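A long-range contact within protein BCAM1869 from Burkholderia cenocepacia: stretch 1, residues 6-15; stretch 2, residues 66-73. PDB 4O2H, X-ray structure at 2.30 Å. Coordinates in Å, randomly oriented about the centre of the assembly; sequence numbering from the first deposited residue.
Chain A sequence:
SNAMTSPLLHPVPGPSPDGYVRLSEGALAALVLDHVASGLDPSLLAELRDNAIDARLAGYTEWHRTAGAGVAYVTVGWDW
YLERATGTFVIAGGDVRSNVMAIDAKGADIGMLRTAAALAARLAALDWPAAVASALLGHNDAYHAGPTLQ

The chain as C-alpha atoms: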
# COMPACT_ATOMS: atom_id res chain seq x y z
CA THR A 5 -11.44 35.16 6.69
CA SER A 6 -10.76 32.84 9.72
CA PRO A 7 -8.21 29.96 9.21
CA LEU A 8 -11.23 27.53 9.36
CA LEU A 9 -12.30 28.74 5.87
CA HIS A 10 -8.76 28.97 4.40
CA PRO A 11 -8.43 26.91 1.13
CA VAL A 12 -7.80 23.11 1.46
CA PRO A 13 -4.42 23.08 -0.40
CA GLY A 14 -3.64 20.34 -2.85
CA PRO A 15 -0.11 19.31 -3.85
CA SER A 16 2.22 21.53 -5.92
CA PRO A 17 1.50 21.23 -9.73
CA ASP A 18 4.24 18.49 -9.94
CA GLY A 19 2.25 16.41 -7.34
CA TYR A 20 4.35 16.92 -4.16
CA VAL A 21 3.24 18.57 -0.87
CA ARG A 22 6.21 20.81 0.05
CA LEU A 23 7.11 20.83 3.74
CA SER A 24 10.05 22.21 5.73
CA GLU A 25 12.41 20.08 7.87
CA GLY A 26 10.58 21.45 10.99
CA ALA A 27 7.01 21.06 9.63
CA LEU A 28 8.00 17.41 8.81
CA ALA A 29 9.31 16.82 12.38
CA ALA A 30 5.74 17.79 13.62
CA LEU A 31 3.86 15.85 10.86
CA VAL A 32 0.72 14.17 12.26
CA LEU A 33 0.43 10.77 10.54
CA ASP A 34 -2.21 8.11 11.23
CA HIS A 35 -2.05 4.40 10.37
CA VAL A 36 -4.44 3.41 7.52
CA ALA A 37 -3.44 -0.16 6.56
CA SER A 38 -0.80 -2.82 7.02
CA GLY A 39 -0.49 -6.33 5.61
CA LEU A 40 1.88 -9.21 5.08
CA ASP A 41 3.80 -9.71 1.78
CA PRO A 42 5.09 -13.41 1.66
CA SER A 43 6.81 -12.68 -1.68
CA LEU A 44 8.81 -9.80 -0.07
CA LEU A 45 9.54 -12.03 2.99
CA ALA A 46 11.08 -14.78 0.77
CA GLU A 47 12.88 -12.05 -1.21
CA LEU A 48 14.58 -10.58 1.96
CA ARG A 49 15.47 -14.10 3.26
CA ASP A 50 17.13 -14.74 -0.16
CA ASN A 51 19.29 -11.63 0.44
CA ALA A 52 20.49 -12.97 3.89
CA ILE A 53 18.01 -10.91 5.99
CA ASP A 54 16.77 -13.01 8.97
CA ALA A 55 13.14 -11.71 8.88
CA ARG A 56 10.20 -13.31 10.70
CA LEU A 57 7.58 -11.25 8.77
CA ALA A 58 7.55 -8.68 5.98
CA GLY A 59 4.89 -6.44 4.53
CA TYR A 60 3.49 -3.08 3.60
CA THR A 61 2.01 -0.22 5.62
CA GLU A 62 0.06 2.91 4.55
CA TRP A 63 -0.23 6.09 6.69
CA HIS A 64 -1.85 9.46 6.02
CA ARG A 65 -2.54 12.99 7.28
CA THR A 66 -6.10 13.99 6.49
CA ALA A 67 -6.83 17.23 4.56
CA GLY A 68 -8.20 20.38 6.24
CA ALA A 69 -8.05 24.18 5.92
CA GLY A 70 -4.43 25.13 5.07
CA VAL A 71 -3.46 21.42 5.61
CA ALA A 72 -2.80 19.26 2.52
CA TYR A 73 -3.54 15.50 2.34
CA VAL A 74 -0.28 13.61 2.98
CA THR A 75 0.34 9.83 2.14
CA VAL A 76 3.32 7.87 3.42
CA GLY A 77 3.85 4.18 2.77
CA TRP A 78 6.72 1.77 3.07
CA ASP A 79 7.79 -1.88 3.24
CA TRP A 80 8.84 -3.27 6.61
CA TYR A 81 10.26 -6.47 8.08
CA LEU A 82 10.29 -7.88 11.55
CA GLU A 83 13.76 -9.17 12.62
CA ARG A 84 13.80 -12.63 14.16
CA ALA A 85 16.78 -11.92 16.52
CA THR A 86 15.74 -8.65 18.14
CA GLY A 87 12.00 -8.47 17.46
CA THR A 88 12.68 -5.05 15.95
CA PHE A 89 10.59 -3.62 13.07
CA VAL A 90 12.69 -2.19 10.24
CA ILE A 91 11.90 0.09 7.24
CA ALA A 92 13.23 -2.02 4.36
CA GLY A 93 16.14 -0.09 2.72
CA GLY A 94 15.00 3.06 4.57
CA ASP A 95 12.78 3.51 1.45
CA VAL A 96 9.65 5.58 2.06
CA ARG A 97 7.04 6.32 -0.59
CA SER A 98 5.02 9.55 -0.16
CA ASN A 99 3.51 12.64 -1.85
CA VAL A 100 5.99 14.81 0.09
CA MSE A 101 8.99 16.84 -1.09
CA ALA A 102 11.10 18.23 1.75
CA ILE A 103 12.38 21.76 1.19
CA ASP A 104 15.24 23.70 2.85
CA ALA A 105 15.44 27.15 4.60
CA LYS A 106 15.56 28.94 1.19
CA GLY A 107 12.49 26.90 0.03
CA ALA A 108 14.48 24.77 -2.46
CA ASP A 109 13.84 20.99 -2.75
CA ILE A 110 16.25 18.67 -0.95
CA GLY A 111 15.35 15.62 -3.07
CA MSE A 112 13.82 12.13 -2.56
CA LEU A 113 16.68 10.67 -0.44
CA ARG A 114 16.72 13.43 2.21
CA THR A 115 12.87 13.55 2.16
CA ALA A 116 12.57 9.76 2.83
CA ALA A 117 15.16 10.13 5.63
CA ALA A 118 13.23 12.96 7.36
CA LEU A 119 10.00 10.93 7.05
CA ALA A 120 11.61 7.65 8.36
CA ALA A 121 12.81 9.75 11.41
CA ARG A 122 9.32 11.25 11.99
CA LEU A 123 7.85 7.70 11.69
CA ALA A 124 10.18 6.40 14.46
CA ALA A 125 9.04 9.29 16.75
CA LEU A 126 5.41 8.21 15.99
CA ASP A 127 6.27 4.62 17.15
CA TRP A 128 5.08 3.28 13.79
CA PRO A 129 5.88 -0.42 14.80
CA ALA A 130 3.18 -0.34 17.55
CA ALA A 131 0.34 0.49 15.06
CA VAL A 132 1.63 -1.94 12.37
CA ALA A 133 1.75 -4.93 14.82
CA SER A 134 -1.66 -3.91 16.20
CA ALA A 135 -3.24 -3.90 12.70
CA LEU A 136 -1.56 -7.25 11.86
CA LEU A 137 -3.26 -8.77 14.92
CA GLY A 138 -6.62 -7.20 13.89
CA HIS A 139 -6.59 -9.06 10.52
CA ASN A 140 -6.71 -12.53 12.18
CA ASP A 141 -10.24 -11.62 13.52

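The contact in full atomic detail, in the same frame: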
# COMPACT_ATOMS: atom_id res chain seq x y z
N SER A 6 -11.36 33.66 8.66
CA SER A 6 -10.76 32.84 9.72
C SER A 6 -10.00 31.65 9.10
O SER A 6 -10.40 31.20 8.01
CB SER A 6 -11.83 32.36 10.70
OG SER A 6 -12.55 31.25 10.21
N PRO A 7 -8.94 31.11 9.78
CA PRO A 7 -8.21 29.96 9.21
C PRO A 7 -9.09 28.75 8.90
O PRO A 7 -8.70 27.95 8.06
CB PRO A 7 -7.19 29.61 10.29
CG PRO A 7 -6.99 30.88 11.04
CD PRO A 7 -8.34 31.54 11.06
N LEU A 8 -10.27 28.64 9.54
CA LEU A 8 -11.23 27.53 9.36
C LEU A 8 -11.85 27.49 7.96
O LEU A 8 -12.40 26.47 7.55
CB LEU A 8 -12.36 27.63 10.40
CG LEU A 8 -11.96 27.51 11.88
CD1 LEU A 8 -13.07 28.05 12.78
CD2 LEU A 8 -11.60 26.07 12.26
N LEU A 9 -11.76 28.61 7.22
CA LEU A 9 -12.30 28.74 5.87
C LEU A 9 -11.18 29.02 4.87
O LEU A 9 -11.45 29.37 3.72
CB LEU A 9 -13.40 29.83 5.82
CG LEU A 9 -14.74 29.44 6.47
CD1 LEU A 9 -15.59 30.66 6.75
CD2 LEU A 9 -15.51 28.38 5.65
N HIS A 10 -9.92 28.83 5.28
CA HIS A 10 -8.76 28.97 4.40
C HIS A 10 -8.81 27.83 3.36
O HIS A 10 -9.39 26.77 3.66
CB HIS A 10 -7.44 28.96 5.20
CG HIS A 10 -7.03 30.31 5.73
ND1 HIS A 10 -5.73 30.55 6.14
CD2 HIS A 10 -7.75 31.44 5.89
CE1 HIS A 10 -5.70 31.82 6.52
NE2 HIS A 10 -6.89 32.40 6.39
N PRO A 11 -8.31 28.01 2.12
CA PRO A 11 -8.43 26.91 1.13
C PRO A 11 -7.78 25.59 1.59
O PRO A 11 -6.76 25.63 2.28
CB PRO A 11 -7.70 27.45 -0.11
CG PRO A 11 -6.95 28.68 0.33
CD PRO A 11 -7.65 29.20 1.54
N VAL A 12 -8.39 24.45 1.24
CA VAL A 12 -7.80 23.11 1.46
C VAL A 12 -6.72 23.01 0.37
O VAL A 12 -7.08 23.00 -0.81
CB VAL A 12 -8.85 21.96 1.41
CG1 VAL A 12 -8.19 20.58 1.56
CG2 VAL A 12 -9.95 22.15 2.45
N PRO A 13 -5.42 23.12 0.68
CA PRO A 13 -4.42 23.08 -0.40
C PRO A 13 -4.20 21.68 -0.93
O PRO A 13 -4.26 20.71 -0.19
CB PRO A 13 -3.14 23.61 0.25
CG PRO A 13 -3.33 23.43 1.73
CD PRO A 13 -4.77 23.14 2.02
N GLY A 14 -3.99 21.59 -2.22
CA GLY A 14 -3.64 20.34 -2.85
C GLY A 14 -2.13 20.35 -3.01
O GLY A 14 -1.45 21.31 -2.61
N PRO A 15 -1.56 19.29 -3.60
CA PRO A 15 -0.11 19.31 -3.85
C PRO A 15 0.32 20.46 -4.78
O PRO A 15 -0.52 21.11 -5.42
CB PRO A 15 0.12 17.96 -4.59
CG PRO A 15 -1.07 17.12 -4.29
CD PRO A 15 -2.20 18.09 -4.17
N THR A 66 -4.86 13.56 7.14
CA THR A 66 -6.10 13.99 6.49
C THR A 66 -6.05 15.49 6.13
O THR A 66 -5.35 16.28 6.80
CB THR A 66 -7.33 13.65 7.36
OG1 THR A 66 -7.21 14.31 8.61
CG2 THR A 66 -7.51 12.14 7.59
N ALA A 67 -6.76 15.86 5.04
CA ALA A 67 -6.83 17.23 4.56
C ALA A 67 -7.75 18.07 5.46
O ALA A 67 -8.66 17.53 6.09
CB ALA A 67 -7.31 17.26 3.11
N GLY A 68 -7.48 19.37 5.48
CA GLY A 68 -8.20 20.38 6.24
C GLY A 68 -7.79 21.75 5.74
O GLY A 68 -6.95 21.84 4.83
N ALA A 69 -8.37 22.81 6.30
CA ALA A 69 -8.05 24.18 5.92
C ALA A 69 -6.57 24.49 6.13
O ALA A 69 -6.07 24.36 7.24
CB ALA A 69 -8.91 25.14 6.71
N GLY A 70 -5.86 24.82 5.06
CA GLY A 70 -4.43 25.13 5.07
C GLY A 70 -3.55 23.93 5.38
O GLY A 70 -2.36 24.12 5.68
N VAL A 71 -4.12 22.70 5.33
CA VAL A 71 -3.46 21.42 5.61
C VAL A 71 -3.71 20.45 4.43
O VAL A 71 -4.84 20.00 4.20
CB VAL A 71 -3.92 20.83 6.97
CG1 VAL A 71 -3.32 19.44 7.23
CG2 VAL A 71 -3.57 21.78 8.12
N ALA A 72 -2.66 20.15 3.66
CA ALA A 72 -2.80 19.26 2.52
C ALA A 72 -2.83 17.78 2.95
O ALA A 72 -2.31 17.41 4.02
CB ALA A 72 -1.68 19.51 1.51
N TYR A 73 -3.47 16.94 2.13
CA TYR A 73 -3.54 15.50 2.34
C TYR A 73 -2.15 14.93 2.09
O TYR A 73 -1.55 15.23 1.07
CB TYR A 73 -4.60 14.86 1.44
CG TYR A 73 -4.74 13.36 1.66
CD1 TYR A 73 -5.32 12.86 2.83
CD2 TYR A 73 -4.31 12.45 0.70
CE1 TYR A 73 -5.47 11.50 3.03
CE2 TYR A 73 -4.42 11.07 0.91
CZ TYR A 73 -5.02 10.60 2.07
OH TYR A 73 -5.15 9.26 2.27

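A tight turn can serve as a docking site for a proline-rich segment that has few backbone donors of its own, and this contact in BCAM1869 is a compact example. Stretch 1 is largely loop, with a short 3-10 segment at Pro 7 and Leu 8. Stretch 2 has no regular helix or strand, but it folds into a type II beta turn from Gly 68 to Val 71, closed by reciprocal backbone hydrogen bonds: Val 71 N to Gly 68 O and Gly 68 N to Val 71 O, each 3.0 Å. At the third position of the turn Gly 70 adopts a positive phi of 68°, a conformation that favours glycine.

The amides of Gly 68 and Val 71 bond within the turn, while that of Gly 70 faces stretch 1. Gly 70 N donates to Pro 11 O at 3.0 Å with an angle of 155°, the one hydrogen bond between the stretches. Proline has no amide hydrogen, yet its carbonyl remains a good acceptor. Farther along, Ala 72 CA lies 3.4 Å from Pro 13 O in a CA-H...O contact.

The side chains that meet around this polar link are small and apolar. The methyl of Ala 69 fits among backbone carbonyls of stretch 1, its CB 3.1 Å from Pro 7 O and 3.5 Å from His 10 O. Pro 7 O also accepts a hydrogen bond from His 10 N at 3.2 Å. Val 12, in the t rotamer, places CG1 3.8 Å from Ala 67 CB. The ring of Pro 13 rests against the turn, with CD 3.4 Å from Val 71 N, while its CG approaches Ala 72 CB at 4.3 Å. With only 372 Å² buried in total, the association combines one directed bond with modest van der Waals packing.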